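Local coordinates for protein alpha-1,3-glucanase (Paenibacillus glycanilyticus, PDB 6K0P) that probably hydrolyses the alpha-1,3-glycosidic bonds of alpha-1,3-glucan, as a family 87 glycoside hydrolase, and binds nigerose through its catalytic domain, at residues A[22-27]-A[62-67]; A[214-219]-A[235-240]; A[302-307]-A[324-329]. The protein carries 1 engineered substitution. All coordinates share one frame; numbering follows the deposited sequence.

Contact 1 (A[22-27]-A[62-67]). With CA (calcium ion), chain J.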
loop_
_atom_site.group_PDB
_atom_site.type_symbol
_atom_site.label_atom_id
_atom_site.label_comp_id
_atom_site.label_asym_id
_atom_site.label_seq_id
_atom_site.Cartn_x
_atom_site.Cartn_y
_atom_site.Cartn_z
ATOM N N MET A 22 7.958 1.736 -14.570
ATOM C CA MET A 22 7.832 2.594 -15.743
ATOM C C MET A 22 6.378 2.676 -16.171
ATOM O O MET A 22 5.729 1.646 -16.382
ATOM C CB MET A 22 8.711 2.073 -16.879
ATOM C CG MET A 22 10.179 2.003 -16.457
ATOM S SD MET A 22 11.288 1.898 -17.859
ATOM C CE MET A 22 10.794 0.333 -18.522
ATOM N N GLU A 23 5.860 3.897 -16.287
ATOM C CA GLU A 23 4.470 4.084 -16.685
ATOM C C GLU A 23 4.323 3.874 -18.184
ATOM O O GLU A 23 5.123 4.379 -18.981
ATOM C CB GLU A 23 3.994 5.494 -16.323
ATOM C CG GLU A 23 4.011 5.802 -14.829
ATOM C CD GLU A 23 2.943 5.056 -14.046
ATOM O OE1 GLU A 23 2.076 4.390 -14.659
ATOM O OE2 GLU A 23 2.980 5.141 -12.798
ATOM N N ALA A 24 3.279 3.135 -18.574
ATOM C CA ALA A 24 3.067 2.857 -19.991
ATOM C C ALA A 24 2.861 4.141 -20.778
ATOM O O ALA A 24 3.362 4.276 -21.906
ATOM C CB ALA A 24 1.849 1.949 -20.161
ATOM N N GLU A 25 2.128 5.091 -20.196
ATOM C CA GLU A 25 1.680 6.309 -20.869
ATOM C C GLU A 25 2.762 7.368 -20.996
ATOM O O GLU A 25 2.473 8.458 -21.505
ATOM C CB GLU A 25 0.472 6.895 -20.125
ATOM C CG GLU A 25 0.762 7.358 -18.697
ATOM C CD GLU A 25 0.609 6.253 -17.646
ATOM O OE1 GLU A 25 0.630 5.043 -17.993
ATOM O OE2 GLU A 25 0.465 6.609 -16.459
ATOM N N SER A 26 3.981 7.090 -20.545
ATOM C CA SER A 26 5.038 8.089 -20.608
ATOM C C SER A 26 5.215 8.561 -22.047
ATOM O O SER A 26 5.117 7.773 -22.995
ATOM C CB SER A 26 6.343 7.481 -20.106
ATOM O OG SER A 26 7.458 8.281 -20.485
ATOM N N THR A 27 5.458 9.867 -22.213
ATOM C CA THR A 27 5.685 10.410 -23.549
ATOM C C THR A 27 6.945 9.851 -24.198
ATOM O O THR A 27 7.132 10.026 -25.408
ATOM C CB THR A 27 5.743 11.942 -23.499
ATOM O OG1 THR A 27 6.824 12.354 -22.657
ATOM C CG2 THR A 27 4.443 12.503 -22.947
ATOM N N GLU A 62 -1.482 -3.678 -31.860
ATOM C CA GLU A 62 -1.311 -2.518 -30.996
ATOM C C GLU A 62 -0.304 -2.829 -29.894
ATOM O O GLU A 62 -0.262 -3.940 -29.361
ATOM C CB GLU A 62 -2.653 -2.040 -30.434
ATOM C CG GLU A 62 -3.498 -1.392 -31.531
ATOM C CD GLU A 62 -4.740 -0.686 -31.040
ATOM O OE1 GLU A 62 -4.965 -0.574 -29.815
ATOM O OE2 GLU A 62 -5.499 -0.224 -31.922
ATOM N N TYR A 63 0.535 -1.848 -29.584
ATOM C CA TYR A 63 1.662 -2.068 -28.691
ATOM C C TYR A 63 1.922 -0.801 -27.894
ATOM O O TYR A 63 1.492 0.296 -28.264
ATOM C CB TYR A 63 2.940 -2.411 -29.483
ATOM C CG TYR A 63 3.427 -1.250 -30.322
ATOM C CD1 TYR A 63 2.953 -1.054 -31.609
ATOM C CD2 TYR A 63 4.316 -0.319 -29.805
ATOM C CE1 TYR A 63 3.370 0.034 -32.369
ATOM C CE2 TYR A 63 4.735 0.771 -30.555
ATOM C CZ TYR A 63 4.250 0.939 -31.830
ATOM O OH TYR A 63 4.675 2.021 -32.577
ATOM N N VAL A 64 2.680 -0.953 -26.815
ATOM C CA VAL A 64 3.342 0.171 -26.168
ATOM C C VAL A 64 4.796 -0.225 -25.963
ATOM O O VAL A 64 5.082 -1.354 -25.547
ATOM C CB VAL A 64 2.655 0.589 -24.850
ATOM C CG1 VAL A 64 2.379 -0.620 -23.968
ATOM C CG2 VAL A 64 3.496 1.635 -24.122
ATOM N N GLU A 65 5.713 0.679 -26.305
ATOM C CA GLU A 65 7.142 0.373 -26.326
ATOM C C GLU A 65 7.817 1.069 -25.152
ATOM O O GLU A 65 7.888 2.305 -25.110
ATOM C CB GLU A 65 7.744 0.850 -27.645
ATOM C CG GLU A 65 9.221 0.520 -27.800
ATOM C CD GLU A 65 9.765 0.990 -29.130
ATOM O OE1 GLU A 65 9.879 2.221 -29.327
ATOM O OE2 GLU A 65 10.057 0.133 -29.982
ATOM N N PHE A 66 8.330 0.273 -24.209
ATOM C CA PHE A 66 9.131 0.770 -23.101
ATOM C C PHE A 66 10.608 0.705 -23.473
ATOM O O PHE A 66 11.017 -0.044 -24.362
ATOM C CB PHE A 66 8.937 -0.103 -21.855
ATOM C CG PHE A 66 7.539 -0.108 -21.303
ATOM C CD1 PHE A 66 6.581 -0.960 -21.816
ATOM C CD2 PHE A 66 7.197 0.714 -20.237
ATOM C CE1 PHE A 66 5.292 -0.981 -21.301
ATOM C CE2 PHE A 66 5.917 0.696 -19.718
ATOM C CZ PHE A 66 4.967 -0.153 -20.246
ATOM N N THR A 67 11.416 1.486 -22.756
ATOM C CA THR A 67 12.867 1.426 -22.890
ATOM C C THR A 67 13.471 1.189 -21.514
ATOM O O THR A 67 13.230 1.963 -20.583
ATOM C CB THR A 67 13.424 2.716 -23.498
ATOM O OG1 THR A 67 12.822 2.930 -24.781
ATOM C CG2 THR A 67 14.937 2.608 -23.677
HETATM CA CA CA J . 0.044 4.247 -15.728
#
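Met22 and Ala24 pack against Phe66 and Val64 in an apolar contact between two antiparallel sheets of the N-terminal D1 part of the chain. Strand 20-23 belongs to one sheet, where Met22 is hydrogen-bonded through its backbone to Leu170; strand 63-67 is an edge strand of the other and pairs with strand 152-156. The Phe66 ring reaches across from its strand, with CE2 and CZ against the backbone at the end of strand 20-23: Phe66 CZ is 3.6 Å from Ala24 CA and 3.8 Å from Ala24 CB. Met22 runs past this ring in the opposite direction. A bend at its last torsion (chi3 -64°) folds CE back, 3.8 Å from Phe66 CB, while Met22 SD comes within 3.3 Å of Thr67 O. At the other end Val64 CG2 rests 3.5 Å from Ala24 O.

At the end of strand 20-23 a type I turn runs from Glu23 to Ser26, and the acids on either side of Ala24, whose CB atoms leave on the side away from segment 62-67, bind a calcium ion. Glu23 binds it through OE1 alone, at 2.3 Å, whereas Glu25 chelates it with both OE1 and OE2. The backbone oxygens of Ser50, Ser53 and Asp168 join them. Packing between facing sheets beside a bound calcium is consistent with the beta-sandwich of galactose-binding-like domains, the clan of D1.

Contact 2 (A[214-219]-A[235-240]). With GLC (alpha-D-glucopyranose), chain D.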
loop_
_atom_site.group_PDB
_atom_site.type_symbol
_atom_site.label_atom_id
_atom_site.label_comp_id
_atom_site.label_asym_id
_atom_site.label_seq_id
_atom_site.Cartn_x
_atom_site.Cartn_y
_atom_site.Cartn_z
ATOM N N ILE A 214 13.505 -23.515 1.904
ATOM C CA ILE A 214 12.458 -23.813 0.937
ATOM C C ILE A 214 13.011 -23.512 -0.452
ATOM O O ILE A 214 13.239 -22.338 -0.789
ATOM C CB ILE A 214 11.169 -23.033 1.216
ATOM C CG1 ILE A 214 10.796 -23.142 2.696
ATOM C CG2 ILE A 214 10.038 -23.567 0.346
ATOM C CD1 ILE A 214 9.475 -22.440 3.079
ATOM N N PRO A 215 13.261 -24.524 -1.273
ATOM C CA PRO A 215 13.945 -24.309 -2.551
ATOM C C PRO A 215 13.072 -23.554 -3.539
ATOM O O PRO A 215 11.887 -23.294 -3.317
ATOM C CB PRO A 215 14.200 -25.729 -3.069
ATOM C CG PRO A 215 13.968 -26.637 -1.919
ATOM C CD PRO A 215 13.007 -25.946 -0.995
ATOM N N ALA A 216 13.684 -23.219 -4.673
ATOM C CA ALA A 216 12.917 -22.696 -5.794
ATOM C C ALA A 216 11.795 -23.664 -6.137
ATOM O O ALA A 216 11.970 -24.889 -6.088
ATOM C CB ALA A 216 13.840 -22.527 -7.004
ATOM N N GLY A 217 10.628 -23.113 -6.469
ATOM C CA GLY A 217 9.502 -23.936 -6.847
ATOM C C GLY A 217 8.190 -23.386 -6.345
ATOM O O GLY A 217 8.157 -22.297 -5.769
ATOM N N GLU A 218 7.106 -24.119 -6.572
ATOM C CA GLU A 218 5.802 -23.785 -6.025
ATOM C C GLU A 218 5.456 -24.815 -4.968
ATOM O O GLU A 218 5.462 -26.020 -5.244
ATOM C CB GLU A 218 4.728 -23.797 -7.109
ATOM C CG GLU A 218 4.916 -22.769 -8.211
ATOM C CD GLU A 218 3.748 -22.786 -9.177
ATOM O OE1 GLU A 218 2.683 -23.319 -8.797
ATOM O OE2 GLU A 218 3.885 -22.256 -10.291
ATOM N N TRP A 219 5.138 -24.339 -3.768
ATOM C CA TRP A 219 4.951 -25.195 -2.603
ATOM C C TRP A 219 3.602 -24.864 -1.993
ATOM O O TRP A 219 3.353 -23.709 -1.627
ATOM C CB TRP A 219 6.079 -24.950 -1.599
ATOM C CG TRP A 219 7.419 -25.105 -2.246
ATOM C CD1 TRP A 219 8.248 -24.109 -2.684
ATOM C CD2 TRP A 219 8.062 -26.340 -2.576
ATOM N NE1 TRP A 219 9.375 -24.655 -3.248
ATOM C CE2 TRP A 219 9.287 -26.022 -3.187
ATOM C CE3 TRP A 219 7.723 -27.685 -2.398
ATOM C CZ2 TRP A 219 10.175 -26.996 -3.631
ATOM C CZ3 TRP A 219 8.613 -28.658 -2.840
ATOM C CH2 TRP A 219 9.821 -28.306 -3.445
ATOM N N VAL A 235 14.043 -19.818 5.259
ATOM C CA VAL A 235 14.860 -19.177 4.231
ATOM C C VAL A 235 14.491 -19.773 2.881
ATOM O O VAL A 235 14.544 -20.996 2.706
ATOM C CB VAL A 235 16.363 -19.392 4.498
ATOM C CG1 VAL A 235 17.190 -18.706 3.430
ATOM C CG2 VAL A 235 16.749 -18.905 5.911
ATOM N N GLY A 236 14.128 -18.915 1.926
ATOM C CA GLY A 236 13.887 -19.333 0.562
ATOM C C GLY A 236 15.068 -19.033 -0.347
ATOM O O GLY A 236 16.149 -18.626 0.088
ATOM N N ALA A 237 14.825 -19.206 -1.646
ATOM C CA ALA A 237 15.823 -18.997 -2.686
ATOM C C ALA A 237 15.765 -17.601 -3.284
ATOM O O ALA A 237 16.567 -17.283 -4.168
ATOM C CB ALA A 237 15.628 -20.033 -3.805
ATOM N N GLY A 238 14.838 -16.768 -2.815
ATOM C CA GLY A 238 14.556 -15.480 -3.404
ATOM C C GLY A 238 13.091 -15.424 -3.794
ATOM O O GLY A 238 12.498 -16.439 -4.170
ATOM N N PRO A 239 12.475 -14.239 -3.702
ATOM C CA PRO A 239 11.017 -14.160 -3.918
ATOM C C PRO A 239 10.561 -14.493 -5.334
ATOM O O PRO A 239 9.412 -14.920 -5.507
ATOM C CB PRO A 239 10.663 -12.717 -3.518
ATOM C CG PRO A 239 11.948 -11.961 -3.611
ATOM C CD PRO A 239 13.045 -12.955 -3.260
ATOM N N TRP A 240 11.403 -14.303 -6.351
ATOM C CA TRP A 240 11.039 -14.735 -7.700
ATOM C C TRP A 240 11.112 -16.244 -7.870
ATOM O O TRP A 240 10.624 -16.763 -8.883
ATOM C CB TRP A 240 11.949 -14.064 -8.740
ATOM C CG TRP A 240 11.476 -12.704 -9.180
ATOM C CD1 TRP A 240 11.847 -11.492 -8.657
ATOM C CD2 TRP A 240 10.542 -12.418 -10.231
ATOM N NE1 TRP A 240 11.210 -10.467 -9.334
ATOM C CE2 TRP A 240 10.399 -11.012 -10.297
ATOM C CE3 TRP A 240 9.809 -13.215 -11.125
ATOM C CZ2 TRP A 240 9.554 -10.387 -11.222
ATOM C CZ3 TRP A 240 8.969 -12.587 -12.040
ATOM C CH2 TRP A 240 8.854 -11.191 -12.082
HETATM C C1 GLC D . 2.780 -19.093 -11.204
HETATM C C2 GLC D . 1.310 -18.744 -11.325
HETATM C C3 GLC D . 0.867 -18.181 -12.682
HETATM C C4 GLC D . 1.895 -17.200 -13.145
HETATM C C5 GLC D . 3.206 -17.921 -13.238
HETATM C C6 GLC D . 4.306 -17.063 -13.849
HETATM O O1 GLC D . 2.997 -20.303 -11.757
HETATM O O2 GLC D . 0.552 -19.862 -10.943
HETATM O O3 GLC D . -0.261 -17.373 -12.482
HETATM O O4 GLC D . 1.533 -16.735 -14.413
HETATM O O5 GLC D . 3.577 -18.177 -11.917
HETATM O O6 GLC D . 4.553 -15.866 -13.154
#
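Ile214 N donates to Val235 O at 2.8 Å, close to straight (164° at the hydrogen), in the one backbone bond that forms between the two segments. They belong to neighbouring coils of the right-handed parallel beta-helix expected of the pectin-lyase-like D2 part, near its N-terminal end. Ile214 O takes a hydrogen bond from the hydroxyl of Thr242, with a CA-H...O contact from Gly236, whose CA lies 3.4 Å from Ile214 O. Ile214 O and Ala237 N, 3.6 Å apart, make no direct bond; Thr242 OG1 also accepts the N-H of Ala237 and so joins them. The coils pair again through strands 217-220 and 242-245.

At the corner between, the contact becomes small and apolar: Ala237 CB lies 4.4 Å from Ala216 CB, and the same Ala237 methyl lies against the Ala216 backbone at N. The corner of segment 214-219 is tied to itself by Trp219, whose indole folds back so that NE1 donates to Pro215 O at 2.9 Å. NE1 approaches from above the carbonyl plane, 40° out of it. Gly217, between the two, adopts a backbone conformation in which a side chain would collide with the carbonyl oxygen of Ala216 and press on Trp219 NE1.

From the strand that follows, Glu218 extends outward to a bound glucose, which is hydrogen-bonded as well to the backbone oxygen of Gln140 in D1. The Glu218 side chain is stretched beyond CG (chi2 -176°), and this reach lets Glu218 OE2 accept a hydrogen bond from the anomeric hydroxyl O1 of the sugar at 2.6 Å.

Contact 3 (A[302-307]-A[324-329])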
loop_
_atom_site.group_PDB
_atom_site.type_symbol
_atom_site.label_atom_id
_atom_site.label_comp_id
_atom_site.label_asym_id
_atom_site.label_seq_id
_atom_site.Cartn_x
_atom_site.Cartn_y
_atom_site.Cartn_z
ATOM N N TRP A 302 7.694 -11.289 -0.726
ATOM C CA TRP A 302 6.757 -10.691 -1.671
ATOM C C TRP A 302 5.440 -11.430 -1.480
ATOM O O TRP A 302 5.383 -12.650 -1.653
ATOM C CB TRP A 302 7.333 -10.881 -3.079
ATOM C CG TRP A 302 6.469 -10.564 -4.282
ATOM C CD1 TRP A 302 5.174 -10.112 -4.313
ATOM C CD2 TRP A 302 6.883 -10.691 -5.644
ATOM N NE1 TRP A 302 4.761 -9.957 -5.624
ATOM C CE2 TRP A 302 5.794 -10.317 -6.456
ATOM C CE3 TRP A 302 8.076 -11.094 -6.257
ATOM C CZ2 TRP A 302 5.862 -10.335 -7.848
ATOM C CZ3 TRP A 302 8.140 -11.115 -7.642
ATOM C CH2 TRP A 302 7.040 -10.736 -8.422
ATOM N N VAL A 303 4.402 -10.713 -1.046
ATOM C CA VAL A 303 3.129 -11.316 -0.663
ATOM C C VAL A 303 2.007 -10.647 -1.446
ATOM O O VAL A 303 1.977 -9.415 -1.562
ATOM C CB VAL A 303 2.907 -11.163 0.858
ATOM C CG1 VAL A 303 1.590 -11.749 1.289
ATOM C CG2 VAL A 303 4.051 -11.810 1.621
ATOM N N GLU A 304 1.086 -11.458 -1.968
ATOM C CA GLU A 304 -0.077 -10.982 -2.710
ATOM C C GLU A 304 -1.311 -11.797 -2.364
ATOM O O GLU A 304 -1.221 -12.974 -2.007
ATOM C CB GLU A 304 0.104 -11.072 -4.233
ATOM C CG GLU A 304 1.343 -10.342 -4.720
ATOM C CD GLU A 304 1.238 -9.823 -6.148
ATOM O OE1 GLU A 304 0.123 -9.795 -6.734
ATOM O OE2 GLU A 304 2.288 -9.406 -6.688
ATOM N N HIS A 305 -2.476 -11.158 -2.490
ATOM C CA HIS A 305 -3.757 -11.873 -2.462
ATOM C C HIS A 305 -4.027 -12.522 -1.111
ATOM O O HIS A 305 -4.624 -13.602 -1.035
ATOM C CB HIS A 305 -3.897 -12.852 -3.634
ATOM C CG HIS A 305 -3.629 -12.214 -4.957
ATOM N ND1 HIS A 305 -2.937 -12.847 -5.968
ATOM C CD2 HIS A 305 -3.948 -10.985 -5.425
ATOM C CE1 HIS A 305 -2.839 -12.030 -7.004
ATOM N NE2 HIS A 305 -3.444 -10.894 -6.701
ATOM N N PHE A 306 -3.574 -11.853 -0.054
ATOM C CA PHE A 306 -4.038 -12.050 1.310
ATOM C C PHE A 306 -4.850 -10.833 1.718
ATOM O O PHE A 306 -4.911 -9.829 1.000
ATOM C CB PHE A 306 -2.850 -12.272 2.264
ATOM C CG PHE A 306 -2.180 -13.604 2.067
ATOM C CD1 PHE A 306 -1.174 -13.761 1.119
ATOM C CD2 PHE A 306 -2.587 -14.712 2.797
ATOM C CE1 PHE A 306 -0.570 -14.996 0.920
ATOM C CE2 PHE A 306 -1.987 -15.948 2.603
ATOM C CZ PHE A 306 -0.980 -16.093 1.663
ATOM N N VAL A 307 -5.494 -10.930 2.881
ATOM C CA VAL A 307 -6.155 -9.753 3.434
ATOM C C VAL A 307 -5.112 -8.743 3.903
ATOM O O VAL A 307 -5.169 -7.559 3.547
ATOM C CB VAL A 307 -7.157 -10.153 4.533
ATOM C CG1 VAL A 307 -7.853 -8.907 5.098
ATOM C CG2 VAL A 307 -8.201 -11.107 3.954
ATOM N N ARG A 324 7.740 -6.678 -0.330
ATOM C CA ARG A 324 6.809 -6.199 -1.349
ATOM C C ARG A 324 5.435 -6.716 -0.976
ATOM O O ARG A 324 5.249 -7.928 -0.833
ATOM C CB ARG A 324 7.174 -6.741 -2.734
ATOM C CG ARG A 324 8.641 -6.723 -3.026
ATOM C CD ARG A 324 8.958 -7.404 -4.345
ATOM N NE ARG A 324 10.397 -7.559 -4.433
ATOM C CZ ARG A 324 11.072 -7.725 -5.559
ATOM N NH1 ARG A 324 10.428 -7.779 -6.715
ATOM N NH2 ARG A 324 12.398 -7.839 -5.519
ATOM N N ILE A 325 4.481 -5.806 -0.815
ATOM C CA ILE A 325 3.118 -6.142 -0.424
ATOM C C ILE A 325 2.231 -5.640 -1.549
ATOM O O ILE A 325 2.078 -4.428 -1.717
ATOM C CB ILE A 325 2.732 -5.459 0.891
ATOM C CG1 ILE A 325 3.770 -5.758 1.971
ATOM C CG2 ILE A 325 1.331 -5.885 1.316
ATOM C CD1 ILE A 325 3.692 -4.794 3.142
ATOM N N LYS A 326 1.655 -6.546 -2.329
ATOM C CA LYS A 326 0.901 -6.111 -3.497
ATOM C C LYS A 326 -0.455 -6.791 -3.571
ATOM O O LYS A 326 -0.584 -7.986 -3.287
ATOM C CB LYS A 326 1.682 -6.346 -4.799
ATOM C CG LYS A 326 2.884 -5.405 -4.977
ATOM C CD LYS A 326 3.503 -5.536 -6.379
ATOM C CE LYS A 326 4.618 -6.558 -6.401
ATOM N NZ LYS A 326 5.083 -6.786 -7.801
ATOM N N ASN A 327 -1.472 -6.012 -3.950
ATOM C CA ASN A 327 -2.776 -6.555 -4.302
ATOM C C ASN A 327 -3.369 -7.362 -3.144
ATOM O O ASN A 327 -3.713 -8.538 -3.270
ATOM C CB ASN A 327 -2.690 -7.338 -5.619
ATOM C CG ASN A 327 -1.928 -6.572 -6.681
ATOM O OD1 ASN A 327 -2.223 -5.400 -6.940
ATOM N ND2 ASN A 327 -0.909 -7.205 -7.264
ATOM N N THR A 328 -3.464 -6.701 -1.996
ATOM C CA THR A 328 -4.110 -7.280 -0.823
ATOM C C THR A 328 -5.522 -6.726 -0.681
ATOM O O THR A 328 -5.898 -5.720 -1.294
ATOM C CB THR A 328 -3.321 -7.010 0.465
ATOM O OG1 THR A 328 -3.249 -5.597 0.703
ATOM C CG2 THR A 328 -1.898 -7.562 0.374
ATOM N N PHE A 329 -6.314 -7.393 0.150
ATOM C CA PHE A 329 -7.716 -7.020 0.266
ATOM C C PHE A 329 -8.023 -6.116 1.446
ATOM O O PHE A 329 -9.132 -5.575 1.518
ATOM C CB PHE A 329 -8.611 -8.262 0.184
ATOM C CG PHE A 329 -8.587 -8.867 -1.184
ATOM C CD1 PHE A 329 -9.464 -8.420 -2.164
ATOM C CD2 PHE A 329 -7.612 -9.787 -1.531
ATOM C CE1 PHE A 329 -9.405 -8.926 -3.449
ATOM C CE2 PHE A 329 -7.547 -10.300 -2.820
ATOM C CZ PHE A 329 -8.446 -9.865 -3.775
HETATM O O HOH W 1 2.931 -8.256 -8.880
#
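Strands 302-304 and 324-326 run parallel, their axes 4.8 Å apart and 12° from alignment. Val303 sits between two bonds, donating from N to Arg324 O (2.9 Å) and accepting Lys326 N at its O (3.0 Å). His305 and Asn327 then both take left-handed helical angles, so the two coils turn together, and bonds from His305 N to Asn327 O and from Phe329 N to Phe306 O carry the pairing round the corner. Val307, at the end of the turn, touches a bound glucose.

On the face bearing Trp302 and Glu304, Arg324 CD lies over the rim of the indole, and the guanidinium and ring planes are 15° apart. Trp302 NE1 donates in its ring plane to the anti lone pair of Glu304 OE2 at 2.7 Å. Asn327 ND2 meets Glu304 OE1 at 2.8 Å from above the carboxylate, and a water bridges Glu304 OE2 to Lys326 NZ. An alanine in place of Trp302 would probably leave Glu304 OE2 without its N-H donor and open a gap beside the aliphatic parts of Arg324 and Lys326.

The D1 part closes over this face: Glu173 and Glu171 form salt bridges with Arg324 and Lys326, and strand 137-143 packs on Glu304. Within the beta-helix, strand 297-304 lies between strands 271-274 and 319-326, while Val303 and Ile325 pack on Leu309.

Contact 1 belongs to D1 and lies toward the periphery, partly buried, whereas contacts 2 and 3 both join successive coils of the D2 beta-helix. Contact 3 is wholly buried near the middle of the molecule; contact 2 lies farther out, and its corner reaches the surface. Their chemistry follows: side-chain packing between sheets in contact 1, a single backbone bond in contact 2, and a backbone ladder with a charged, hydrogen-bonded network in contact 3. Contacts 2 and 3 touch, Trp240 CE2 lying 3.5 Å from Trp302 CZ3, while contact 1 stays about 11 Å from contact 3 at the nearest atoms. Strand 165-173, which pairs with strand 20-23 of contact 1, also carries Glu171 and Glu173, partners of contact 3.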